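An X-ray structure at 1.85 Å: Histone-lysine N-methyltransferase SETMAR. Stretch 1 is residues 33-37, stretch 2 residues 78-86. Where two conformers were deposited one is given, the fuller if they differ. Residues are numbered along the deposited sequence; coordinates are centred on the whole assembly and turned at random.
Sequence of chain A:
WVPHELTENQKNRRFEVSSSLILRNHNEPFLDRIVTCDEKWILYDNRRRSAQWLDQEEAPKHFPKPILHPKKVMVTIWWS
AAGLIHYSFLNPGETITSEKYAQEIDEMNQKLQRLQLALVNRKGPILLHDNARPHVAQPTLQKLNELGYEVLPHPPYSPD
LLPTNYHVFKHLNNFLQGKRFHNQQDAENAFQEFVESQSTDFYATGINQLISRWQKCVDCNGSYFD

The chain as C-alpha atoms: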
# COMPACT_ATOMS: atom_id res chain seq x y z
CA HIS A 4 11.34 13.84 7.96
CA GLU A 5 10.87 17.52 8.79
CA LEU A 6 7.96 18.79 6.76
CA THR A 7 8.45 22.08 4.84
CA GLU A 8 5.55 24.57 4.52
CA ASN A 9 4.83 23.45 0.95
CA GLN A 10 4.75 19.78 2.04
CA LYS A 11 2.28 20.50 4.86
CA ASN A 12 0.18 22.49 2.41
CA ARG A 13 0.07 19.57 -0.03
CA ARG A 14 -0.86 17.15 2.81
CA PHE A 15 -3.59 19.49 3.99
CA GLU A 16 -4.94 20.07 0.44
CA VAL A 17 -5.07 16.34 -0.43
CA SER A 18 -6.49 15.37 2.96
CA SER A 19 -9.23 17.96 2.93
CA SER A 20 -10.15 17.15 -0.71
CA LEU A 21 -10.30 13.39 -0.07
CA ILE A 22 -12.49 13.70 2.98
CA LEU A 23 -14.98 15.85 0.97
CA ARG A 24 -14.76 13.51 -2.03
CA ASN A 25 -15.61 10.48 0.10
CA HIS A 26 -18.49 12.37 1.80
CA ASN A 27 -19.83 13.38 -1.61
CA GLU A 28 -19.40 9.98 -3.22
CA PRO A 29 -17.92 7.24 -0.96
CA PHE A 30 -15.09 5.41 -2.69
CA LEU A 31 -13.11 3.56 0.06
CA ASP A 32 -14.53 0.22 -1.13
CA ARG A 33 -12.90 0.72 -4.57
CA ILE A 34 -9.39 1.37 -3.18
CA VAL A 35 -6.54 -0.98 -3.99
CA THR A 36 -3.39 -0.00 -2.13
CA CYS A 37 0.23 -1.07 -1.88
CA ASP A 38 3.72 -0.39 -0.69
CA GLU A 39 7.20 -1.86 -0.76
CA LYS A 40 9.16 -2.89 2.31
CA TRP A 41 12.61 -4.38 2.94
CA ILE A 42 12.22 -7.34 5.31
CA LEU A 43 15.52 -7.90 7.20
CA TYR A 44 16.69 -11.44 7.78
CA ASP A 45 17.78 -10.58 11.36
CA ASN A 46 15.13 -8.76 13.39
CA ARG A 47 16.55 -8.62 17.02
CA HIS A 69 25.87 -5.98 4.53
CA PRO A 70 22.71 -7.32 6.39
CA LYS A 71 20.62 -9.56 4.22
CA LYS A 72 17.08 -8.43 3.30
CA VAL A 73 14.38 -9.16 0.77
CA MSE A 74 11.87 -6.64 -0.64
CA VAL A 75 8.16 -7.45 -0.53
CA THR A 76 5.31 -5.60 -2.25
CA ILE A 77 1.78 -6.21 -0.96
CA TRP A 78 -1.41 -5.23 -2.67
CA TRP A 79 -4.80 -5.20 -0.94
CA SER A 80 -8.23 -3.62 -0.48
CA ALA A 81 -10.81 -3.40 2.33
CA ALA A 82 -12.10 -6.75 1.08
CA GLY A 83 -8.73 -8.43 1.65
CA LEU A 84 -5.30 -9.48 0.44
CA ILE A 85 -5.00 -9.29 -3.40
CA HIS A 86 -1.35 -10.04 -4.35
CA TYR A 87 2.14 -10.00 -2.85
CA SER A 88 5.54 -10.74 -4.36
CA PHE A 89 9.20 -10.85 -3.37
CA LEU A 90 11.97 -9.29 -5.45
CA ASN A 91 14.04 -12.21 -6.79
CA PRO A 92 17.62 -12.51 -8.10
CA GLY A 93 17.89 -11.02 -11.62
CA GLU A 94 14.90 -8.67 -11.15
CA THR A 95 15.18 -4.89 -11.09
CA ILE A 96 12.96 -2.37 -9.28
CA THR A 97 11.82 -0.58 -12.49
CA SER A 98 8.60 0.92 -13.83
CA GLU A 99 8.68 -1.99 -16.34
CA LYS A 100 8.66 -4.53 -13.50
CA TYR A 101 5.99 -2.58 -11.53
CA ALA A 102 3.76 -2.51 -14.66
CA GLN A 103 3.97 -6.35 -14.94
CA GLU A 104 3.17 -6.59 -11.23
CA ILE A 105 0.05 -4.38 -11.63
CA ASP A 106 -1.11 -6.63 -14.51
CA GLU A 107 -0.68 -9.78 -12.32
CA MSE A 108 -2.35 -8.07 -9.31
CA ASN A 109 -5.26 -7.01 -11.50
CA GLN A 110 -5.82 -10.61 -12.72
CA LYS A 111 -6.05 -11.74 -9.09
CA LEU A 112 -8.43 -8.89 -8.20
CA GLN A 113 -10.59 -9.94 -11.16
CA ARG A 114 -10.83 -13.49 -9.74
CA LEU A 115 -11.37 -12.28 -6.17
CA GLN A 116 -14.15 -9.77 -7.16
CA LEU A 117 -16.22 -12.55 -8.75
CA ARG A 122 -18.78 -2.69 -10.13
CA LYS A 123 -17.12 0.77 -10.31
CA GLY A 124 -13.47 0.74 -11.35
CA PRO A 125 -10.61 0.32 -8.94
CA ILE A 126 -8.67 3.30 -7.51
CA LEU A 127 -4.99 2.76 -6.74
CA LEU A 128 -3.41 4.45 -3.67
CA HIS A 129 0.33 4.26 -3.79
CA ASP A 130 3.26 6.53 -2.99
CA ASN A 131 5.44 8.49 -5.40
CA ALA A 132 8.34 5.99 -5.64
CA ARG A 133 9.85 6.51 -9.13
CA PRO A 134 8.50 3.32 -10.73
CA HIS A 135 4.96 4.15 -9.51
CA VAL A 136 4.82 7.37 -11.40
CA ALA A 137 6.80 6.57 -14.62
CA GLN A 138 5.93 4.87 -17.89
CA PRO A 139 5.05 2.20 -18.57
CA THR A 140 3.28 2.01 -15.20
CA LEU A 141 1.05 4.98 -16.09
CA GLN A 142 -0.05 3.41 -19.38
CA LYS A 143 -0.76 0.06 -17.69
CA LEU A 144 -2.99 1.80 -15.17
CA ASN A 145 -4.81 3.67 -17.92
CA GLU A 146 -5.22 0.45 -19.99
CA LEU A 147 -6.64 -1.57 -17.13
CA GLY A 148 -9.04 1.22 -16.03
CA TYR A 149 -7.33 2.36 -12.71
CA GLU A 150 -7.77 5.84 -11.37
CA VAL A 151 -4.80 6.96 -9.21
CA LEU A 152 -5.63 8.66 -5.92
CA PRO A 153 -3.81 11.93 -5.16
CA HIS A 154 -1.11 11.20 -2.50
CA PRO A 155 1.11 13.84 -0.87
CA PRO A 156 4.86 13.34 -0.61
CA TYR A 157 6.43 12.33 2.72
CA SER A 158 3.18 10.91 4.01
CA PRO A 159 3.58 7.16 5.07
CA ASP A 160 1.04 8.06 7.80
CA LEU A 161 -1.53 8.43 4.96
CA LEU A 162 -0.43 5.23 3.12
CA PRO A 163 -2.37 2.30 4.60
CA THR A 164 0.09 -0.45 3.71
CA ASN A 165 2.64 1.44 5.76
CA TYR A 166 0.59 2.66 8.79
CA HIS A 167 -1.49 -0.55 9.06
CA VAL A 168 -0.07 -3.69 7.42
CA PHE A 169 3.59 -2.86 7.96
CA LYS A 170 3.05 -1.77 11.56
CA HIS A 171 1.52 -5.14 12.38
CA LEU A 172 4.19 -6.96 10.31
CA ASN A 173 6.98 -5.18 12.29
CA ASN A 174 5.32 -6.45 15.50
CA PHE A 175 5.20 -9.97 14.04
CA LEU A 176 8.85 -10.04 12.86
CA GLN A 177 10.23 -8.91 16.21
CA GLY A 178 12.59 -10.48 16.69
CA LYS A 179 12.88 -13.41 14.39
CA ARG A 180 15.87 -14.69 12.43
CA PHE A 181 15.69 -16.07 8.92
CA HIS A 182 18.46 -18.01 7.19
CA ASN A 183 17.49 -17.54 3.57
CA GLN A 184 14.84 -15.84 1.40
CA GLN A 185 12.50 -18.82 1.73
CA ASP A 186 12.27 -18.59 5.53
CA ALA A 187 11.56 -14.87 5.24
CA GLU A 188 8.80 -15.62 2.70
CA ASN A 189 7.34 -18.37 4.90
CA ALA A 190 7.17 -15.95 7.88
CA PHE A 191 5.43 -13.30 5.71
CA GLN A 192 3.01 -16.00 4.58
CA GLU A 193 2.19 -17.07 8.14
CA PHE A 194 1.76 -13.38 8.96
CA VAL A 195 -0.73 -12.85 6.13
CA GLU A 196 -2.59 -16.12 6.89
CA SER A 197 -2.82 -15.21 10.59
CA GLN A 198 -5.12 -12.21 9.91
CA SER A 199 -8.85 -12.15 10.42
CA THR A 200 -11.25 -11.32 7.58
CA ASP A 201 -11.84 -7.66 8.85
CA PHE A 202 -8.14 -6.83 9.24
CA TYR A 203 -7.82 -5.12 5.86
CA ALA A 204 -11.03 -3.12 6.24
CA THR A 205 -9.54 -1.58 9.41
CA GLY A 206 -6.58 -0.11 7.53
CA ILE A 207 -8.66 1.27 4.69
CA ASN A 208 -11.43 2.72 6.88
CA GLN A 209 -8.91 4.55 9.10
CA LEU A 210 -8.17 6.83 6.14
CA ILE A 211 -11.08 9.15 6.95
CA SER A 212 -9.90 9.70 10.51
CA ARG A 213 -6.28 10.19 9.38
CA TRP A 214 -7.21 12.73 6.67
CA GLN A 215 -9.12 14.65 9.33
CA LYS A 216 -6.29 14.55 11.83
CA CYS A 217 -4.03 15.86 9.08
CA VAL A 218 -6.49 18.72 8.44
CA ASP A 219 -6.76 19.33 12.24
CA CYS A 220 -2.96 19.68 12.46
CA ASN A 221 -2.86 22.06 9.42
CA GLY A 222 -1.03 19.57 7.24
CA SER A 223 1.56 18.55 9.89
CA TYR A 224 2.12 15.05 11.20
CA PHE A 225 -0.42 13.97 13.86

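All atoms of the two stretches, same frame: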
# COMPACT_ATOMS: atom_id res chain seq x y z
N ARG A 33 -13.53 0.92 -3.25
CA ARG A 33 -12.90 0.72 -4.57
C ARG A 33 -11.38 0.85 -4.46
O ARG A 33 -10.66 0.52 -5.40
CB ARG A 33 -13.46 1.71 -5.61
CG ARG A 33 -15.04 1.66 -5.76
CD ARG A 33 -15.57 2.99 -6.41
NE ARG A 33 -14.87 3.26 -7.65
CZ ARG A 33 -14.85 4.42 -8.23
NH1 ARG A 33 -15.53 5.43 -7.70
NH2 ARG A 33 -14.17 4.59 -9.37
N ILE A 34 -10.87 1.21 -3.28
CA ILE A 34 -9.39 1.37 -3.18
C ILE A 34 -8.63 0.07 -3.20
O ILE A 34 -9.01 -0.88 -2.49
CB ILE A 34 -8.97 2.17 -1.90
CG1 ILE A 34 -9.37 3.62 -2.04
CG2 ILE A 34 -7.37 2.15 -1.74
CD1 ILE A 34 -9.28 4.46 -0.76
N VAL A 35 -7.60 0.01 -4.04
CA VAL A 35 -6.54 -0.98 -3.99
C VAL A 35 -5.30 -0.17 -3.53
O VAL A 35 -5.08 0.90 -4.02
CB VAL A 35 -6.25 -1.56 -5.39
CG1 VAL A 35 -5.03 -2.44 -5.32
CG2 VAL A 35 -7.47 -2.51 -5.80
N THR A 36 -4.53 -0.71 -2.61
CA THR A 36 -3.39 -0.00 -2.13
C THR A 36 -2.17 -0.90 -1.97
O THR A 36 -2.28 -2.16 -1.75
CB THR A 36 -3.76 0.74 -0.78
OG1 THR A 36 -2.83 1.80 -0.53
CG2 THR A 36 -3.89 -0.20 0.41
N CYS A 37 -0.99 -0.27 -1.94
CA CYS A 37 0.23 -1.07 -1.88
C CYS A 37 1.35 -0.28 -1.30
O CYS A 37 1.22 0.94 -1.14
CB CYS A 37 0.61 -1.51 -3.29
SG CYS A 37 1.18 -0.19 -4.34
N TRP A 78 -0.31 -5.89 -2.09
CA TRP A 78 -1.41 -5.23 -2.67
C TRP A 78 -2.68 -5.74 -2.01
O TRP A 78 -2.92 -6.95 -1.94
CB TRP A 78 -1.51 -5.60 -4.19
CG TRP A 78 -0.23 -5.35 -5.01
CD1 TRP A 78 0.91 -6.12 -5.03
CD2 TRP A 78 -0.03 -4.31 -5.90
NE1 TRP A 78 1.80 -5.61 -5.90
CE2 TRP A 78 1.26 -4.47 -6.44
CE3 TRP A 78 -0.82 -3.20 -6.30
CZ2 TRP A 78 1.81 -3.58 -7.34
CZ3 TRP A 78 -0.28 -2.32 -7.17
CH2 TRP A 78 1.01 -2.53 -7.72
N TRP A 79 -3.58 -4.82 -1.68
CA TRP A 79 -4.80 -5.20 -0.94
C TRP A 79 -5.90 -4.13 -0.97
O TRP A 79 -5.66 -2.95 -1.29
CB TRP A 79 -4.43 -5.52 0.51
CG TRP A 79 -3.71 -4.42 1.19
CD1 TRP A 79 -2.40 -4.05 1.05
CD2 TRP A 79 -4.28 -3.55 2.19
NE1 TRP A 79 -2.09 -3.02 1.93
CE2 TRP A 79 -3.23 -2.70 2.65
CE3 TRP A 79 -5.55 -3.46 2.77
CZ2 TRP A 79 -3.44 -1.68 3.63
CZ3 TRP A 79 -5.78 -2.48 3.79
CH2 TRP A 79 -4.71 -1.58 4.18
N SER A 80 -7.12 -4.55 -0.64
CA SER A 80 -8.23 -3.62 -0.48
C SER A 80 -8.95 -3.92 0.87
O SER A 80 -8.60 -4.87 1.60
CB SER A 80 -9.19 -3.83 -1.62
OG SER A 80 -9.70 -5.15 -1.46
N ALA A 81 -10.01 -3.17 1.13
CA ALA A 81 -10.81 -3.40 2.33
C ALA A 81 -11.38 -4.83 2.33
O ALA A 81 -11.68 -5.37 3.41
CB ALA A 81 -11.96 -2.39 2.45
N ALA A 82 -11.53 -5.43 1.14
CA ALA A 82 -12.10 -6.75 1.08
C ALA A 82 -11.11 -7.84 1.45
O ALA A 82 -11.54 -8.96 1.77
CB ALA A 82 -12.74 -7.03 -0.31
N GLY A 83 -9.79 -7.51 1.35
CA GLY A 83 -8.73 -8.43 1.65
C GLY A 83 -7.45 -8.34 0.86
O GLY A 83 -7.26 -7.36 0.05
N LEU A 84 -6.59 -9.35 1.11
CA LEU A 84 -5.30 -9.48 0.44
C LEU A 84 -5.58 -9.80 -1.05
O LEU A 84 -6.40 -10.69 -1.34
CB LEU A 84 -4.51 -10.64 1.05
CG LEU A 84 -3.16 -10.92 0.40
CD1 LEU A 84 -2.27 -9.69 0.48
CD2 LEU A 84 -2.49 -12.16 1.09
N ILE A 85 -4.88 -9.09 -1.94
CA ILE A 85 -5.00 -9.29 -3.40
C ILE A 85 -3.77 -10.07 -3.93
O ILE A 85 -3.90 -11.16 -4.59
CB ILE A 85 -5.27 -7.98 -4.20
CG1 ILE A 85 -6.62 -7.30 -3.81
CG2 ILE A 85 -5.36 -8.29 -5.78
CD1 ILE A 85 -6.74 -5.83 -4.28
N HIS A 86 -2.59 -9.54 -3.67
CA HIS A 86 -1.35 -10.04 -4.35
C HIS A 86 -0.18 -9.61 -3.48
O HIS A 86 -0.18 -8.49 -2.92
CB HIS A 86 -1.19 -9.39 -5.79
CG HIS A 86 0.09 -9.85 -6.49
ND1 HIS A 86 0.41 -11.18 -6.67
CD2 HIS A 86 1.09 -9.14 -7.07
CE1 HIS A 86 1.56 -11.27 -7.33
NE2 HIS A 86 1.98 -10.03 -7.60
O HOH W 1 -10.99 -0.86 -0.55

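Stretch 2 forms a β-hairpin whose first strand, residues 78–80, runs antiparallel to the strand that begins at Ile34, and the contact buries 379 Å² in all. Trp78 opens the walk. Its indole lies on the same face of the sheet as Val35 and Cys37, and Cys37 packs over the ring: CB sits 4.0 Å and SG 4.1 Å from the centroid of the six-membered ring of Trp78, both close to the ring normal. Val35 meets the edge of this ring more loosely, CG1 lying 4.4 Å from Trp78 CE3. The small cysteine side chain, with chi1 in the p well, thus sets both its carbon and its sulfur against the broad aromatic surface. The backbone adds a CA-H...O contact from Trp78 CA to Thr36 O (3.3 Å).

Trp79 supplies the direct hydrogen bonds. Thr36 N donates to Trp79 O (2.8 Å), and Trp79 N donates to Thr36 O (3.0 Å), so the two residues pair reciprocally. Trp79 O also receives a CA-H...O contact from Val35 CA (3.5 Å). On the opposite face of the sheet from Trp78, the Trp79 indole offers its face to the Thr36 methyl, CG2 lying 3.7 Å from the centroid of its five-membered ring. Thr36 OG1 and Trp79 NE1 are hydrogen-bonded elsewhere in the structure.

At Ser80 the pairing gives way to a type I turn. Ser80 CB approaches Ile34 O to 3.1 Å, while Ser80 OG accepts a hydrogen bond from Ala82 N (3.2 Å) within the turn. A water bridges the strand end, donating to Ile34 O (2.8 Å) and accepting from Ala81 N (3.0 Å). Gly83 closes the turn with a positive phi of 147°, where a CB would jam against the preceding carbonyl oxygen. On the returning strand, Ile85 reaches back, its CD1 packing 3.7 Å from Val35 CG2 in a buried apolar contact.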